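Local coordinates for methane monooxygenase regulatory protein B (Methylococcus capsulatus, PDB 4GAM), which probably regulates soluble methane monooxygenase by docking onto its hydroxylase component and tuning how that enzyme oxidises methane, at residues Gln99-Val107 with Tyr117-Ile125. Numbering follows the deposited sequence.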
loop_
_atom_site.group_PDB
_atom_site.type_symbol
_atom_site.label_atom_id
_atom_site.label_comp_id
_atom_site.label_asym_id
_atom_site.label_seq_id
_atom_site.Cartn_x
_atom_site.Cartn_y
_atom_site.Cartn_z
ATOM N N GLN D 99 12.582 9.222 3.394
ATOM C CA GLN D 99 12.831 8.719 4.739
ATOM C C GLN D 99 12.931 7.193 4.761
ATOM O O GLN D 99 12.039 6.493 4.279
ATOM C CB GLN D 99 11.743 9.211 5.697
ATOM C CG GLN D 99 12.168 9.223 7.151
ATOM C CD GLN D 99 13.488 9.937 7.357
ATOM O OE1 GLN D 99 14.476 9.329 7.767
ATOM N NE2 GLN D 99 13.512 11.235 7.071
ATOM N N PHE D 100 14.021 6.686 5.327
ATOM C CA PHE D 100 14.325 5.260 5.281
ATOM C C PHE D 100 15.143 4.865 6.505
ATOM O O PHE D 100 16.259 5.347 6.695
ATOM C CB PHE D 100 15.127 4.955 4.014
ATOM C CG PHE D 100 14.812 3.626 3.383
ATOM C CD1 PHE D 100 13.642 3.447 2.665
ATOM C CD2 PHE D 100 15.709 2.566 3.469
ATOM C CE1 PHE D 100 13.355 2.233 2.061
ATOM C CE2 PHE D 100 15.432 1.349 2.864
ATOM C CZ PHE D 100 14.252 1.182 2.161
ATOM N N ASN D 101 14.582 3.995 7.336
ATOM C CA ASN D 101 15.313 3.471 8.480
ATOM C C ASN D 101 15.746 2.040 8.227
ATOM O O ASN D 101 15.844 1.622 7.079
ATOM C CB ASN D 101 14.488 3.564 9.768
ATOM C CG ASN D 101 13.049 3.113 9.594
ATOM O OD1 ASN D 101 12.690 2.483 8.608
ATOM N ND2 ASN D 101 12.213 3.444 10.570
ATOM N N VAL D 102 16.019 1.289 9.289
ATOM C CA VAL D 102 16.355 -0.124 9.128
ATOM C C VAL D 102 15.091 -0.937 8.881
ATOM O O VAL D 102 15.109 -1.939 8.164
ATOM C CB VAL D 102 17.087 -0.692 10.359
ATOM C CG1 VAL D 102 18.587 -0.465 10.253
ATOM C CG2 VAL D 102 16.533 -0.088 11.632
ATOM N N TYR D 103 13.996 -0.491 9.484
ATOM C CA TYR D 103 12.725 -1.187 9.377
ATOM C C TYR D 103 12.112 -0.992 7.994
ATOM O O TYR D 103 11.391 -1.858 7.503
ATOM C CB TYR D 103 11.770 -0.723 10.477
ATOM C CG TYR D 103 12.392 -0.757 11.857
ATOM C CD1 TYR D 103 12.551 -1.955 12.542
ATOM C CD2 TYR D 103 12.824 0.411 12.474
ATOM C CE1 TYR D 103 13.121 -1.989 13.803
ATOM C CE2 TYR D 103 13.394 0.388 13.734
ATOM C CZ TYR D 103 13.541 -0.814 14.394
ATOM O OH TYR D 103 14.108 -0.840 15.647
ATOM N N ASP D 104 12.400 0.143 7.365
ATOM C CA ASP D 104 11.998 0.342 5.978
ATOM C C ASP D 104 12.855 -0.535 5.081
ATOM O O ASP D 104 12.397 -1.014 4.046
ATOM C CB ASP D 104 12.119 1.812 5.557
ATOM C CG ASP D 104 10.866 2.618 5.870
ATOM O OD1 ASP D 104 9.788 2.280 5.336
ATOM O OD2 ASP D 104 10.957 3.596 6.640
ATOM N N PHE D 105 14.102 -0.738 5.498
ATOM C CA PHE D 105 15.051 -1.586 4.779
ATOM C C PHE D 105 14.785 -3.073 5.037
ATOM O O PHE D 105 15.020 -3.925 4.176
ATOM C CB PHE D 105 16.482 -1.213 5.183
ATOM C CG PHE D 105 17.534 -2.154 4.663
ATOM C CD1 PHE D 105 17.986 -2.064 3.356
ATOM C CD2 PHE D 105 18.091 -3.118 5.493
ATOM C CE1 PHE D 105 18.961 -2.926 2.882
ATOM C CE2 PHE D 105 19.065 -3.980 5.027
ATOM C CZ PHE D 105 19.502 -3.886 3.720
ATOM N N LEU D 106 14.277 -3.370 6.227
ATOM C CA LEU D 106 13.961 -4.737 6.621
ATOM C C LEU D 106 12.753 -5.307 5.870
ATOM O O LEU D 106 12.361 -6.453 6.088
ATOM C CB LEU D 106 13.726 -4.803 8.132
ATOM C CG LEU D 106 14.842 -5.354 9.026
ATOM C CD1 LEU D 106 16.208 -5.008 8.473
ATOM C CD2 LEU D 106 14.706 -4.824 10.445
ATOM N N VAL D 107 12.161 -4.498 4.996
ATOM C CA VAL D 107 11.055 -4.946 4.162
ATOM C C VAL D 107 11.543 -5.966 3.135
ATOM O O VAL D 107 10.852 -6.943 2.830
ATOM C CB VAL D 107 10.396 -3.757 3.434
ATOM C CG1 VAL D 107 9.338 -4.240 2.445
ATOM C CG2 VAL D 107 9.794 -2.791 4.443
ATOM N N TYR D 117 21.527 -8.044 13.514
ATOM C CA TYR D 117 21.049 -7.121 14.542
ATOM C C TYR D 117 21.092 -5.680 14.036
ATOM O O TYR D 117 21.810 -5.371 13.084
ATOM C CB TYR D 117 21.865 -7.260 15.833
ATOM C CG TYR D 117 23.340 -6.942 15.695
ATOM C CD1 TYR D 117 24.233 -7.886 15.200
ATOM C CD2 TYR D 117 23.843 -5.704 16.079
ATOM C CE1 TYR D 117 25.581 -7.601 15.078
ATOM C CE2 TYR D 117 25.190 -5.410 15.963
ATOM C CZ TYR D 117 26.055 -6.362 15.461
ATOM O OH TYR D 117 27.397 -6.078 15.342
ATOM N N THR D 118 20.318 -4.804 14.668
ATOM C CA THR D 118 20.303 -3.392 14.292
ATOM C C THR D 118 20.767 -2.495 15.435
ATOM O O THR D 118 20.218 -2.540 16.538
ATOM C CB THR D 118 18.904 -2.929 13.834
ATOM O OG1 THR D 118 17.989 -2.982 14.935
ATOM C CG2 THR D 118 18.393 -3.809 12.709
ATOM N N LEU D 119 21.784 -1.685 15.164
ATOM C CA LEU D 119 22.267 -0.705 16.127
ATOM C C LEU D 119 21.798 0.682 15.705
ATOM O O LEU D 119 22.531 1.423 15.051
ATOM C CB LEU D 119 23.793 -0.743 16.220
ATOM C CG LEU D 119 24.386 -1.137 17.576
ATOM C CD1 LEU D 119 23.947 -2.539 17.979
ATOM C CD2 LEU D 119 25.905 -1.032 17.547
ATOM N N GLY D 120 20.571 1.024 16.083
ATOM C CA GLY D 120 19.954 2.254 15.625
ATOM C C GLY D 120 19.448 2.068 14.208
ATOM O O GLY D 120 18.620 1.195 13.951
ATOM N N ASN D 121 19.948 2.886 13.287
ATOM C CA ASN D 121 19.619 2.736 11.871
ATOM C C ASN D 121 20.774 2.120 11.077
ATOM O O ASN D 121 20.986 2.446 9.908
ATOM C CB ASN D 121 19.208 4.078 11.260
ATOM C CG ASN D 121 17.870 4.568 11.777
ATOM O OD1 ASN D 121 17.426 4.179 12.859
ATOM N ND2 ASN D 121 17.217 5.427 10.999
ATOM N N LYS D 122 21.513 1.225 11.724
ATOM C CA LYS D 122 22.664 0.587 11.101
ATOM C C LYS D 122 22.556 -0.928 11.221
ATOM O O LYS D 122 22.854 -1.503 12.269
ATOM C CB LYS D 122 23.958 1.087 11.748
ATOM C CG LYS D 122 25.022 1.530 10.754
ATOM C CD LYS D 122 25.739 2.796 11.222
ATOM C CE LYS D 122 26.792 3.243 10.212
ATOM N NZ LYS D 122 27.453 4.525 10.595
ATOM N N PHE D 123 22.122 -1.569 10.140
ATOM C CA PHE D 123 21.947 -3.019 10.118
ATOM C C PHE D 123 23.251 -3.745 9.789
ATOM O O PHE D 123 23.894 -3.463 8.781
ATOM C CB PHE D 123 20.857 -3.408 9.117
ATOM C CG PHE D 123 20.704 -4.891 8.927
ATOM C CD1 PHE D 123 19.892 -5.630 9.772
ATOM C CD2 PHE D 123 21.363 -5.546 7.895
ATOM C CE1 PHE D 123 19.746 -6.998 9.597
ATOM C CE2 PHE D 123 21.223 -6.913 7.716
ATOM C CZ PHE D 123 20.413 -7.639 8.567
ATOM N N THR D 124 23.632 -4.687 10.644
ATOM C CA THR D 124 24.853 -5.450 10.430
ATOM C C THR D 124 24.628 -6.949 10.616
ATOM O O THR D 124 23.920 -7.376 11.530
ATOM C CB THR D 124 25.999 -4.958 11.347
ATOM O OG1 THR D 124 26.860 -6.055 11.680
ATOM C CG2 THR D 124 25.442 -4.354 12.625
ATOM N N ILE D 125 25.222 -7.737 9.726
ATOM C CA ILE D 125 25.183 -9.194 9.816
ATOM C C ILE D 125 26.608 -9.745 9.881
ATOM O O ILE D 125 27.450 -9.398 9.055
ATOM C CB ILE D 125 24.409 -9.818 8.631
ATOM C CG1 ILE D 125 24.609 -11.334 8.600
ATOM C CG2 ILE D 125 24.826 -9.184 7.308
ATOM C CD1 ILE D 125 24.079 -11.989 7.348
#
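V102 points at the hairpin of strands 115-118 and 122-126 and packs its two methyls against it. Its CB sits 4.1 Å from T118 CG2. From there the methyls part. CG1, anti to the carbonyl carbon (chi1 -87°), lies against the backbone where the turn passes into the second strand, 3.5 Å from N121 C. The same methyl is 3.9 Å from F123 CB. CG2 goes to the turn itself, 3.4 Å from G120 O. An alanine here would keep the CB approach to T118 but would probably leave the G120 carbonyl and F123 CB without the methyls that pack on them, opening a gap between the helix and the turn.

Further along the second strand, F123 meets F105 and L106, three and four residues on from V102. Its CD2 is 4.0 Å from F105 CE2, the two rings being inclined at 52°, and its CD1 lies 4.0 Å from L106 CD1. On the same ring, T118 CG2 comes in at the edge, in plane, from the neighbouring strand.

N121 brings the NH2 end of its amide up to N101, with ND2 3.5 Å from N101 CB; this is a packing contact, and the NH2 hydrogen-bonds D90 at the start of helix 89-96. N101 itself is the N-cap: OD1 accepts from D104 N at 2.7 Å, the donor tilted out of the carbonyl plane. The Y103 hydroxyl bonds a polar side chain of another protein's chain.

The result is an N-capped short helix packed by its apolar residues against a beta-hairpin and its glycine-containing turn, within the MmoB/DmpM fold and beside the bound partner protein.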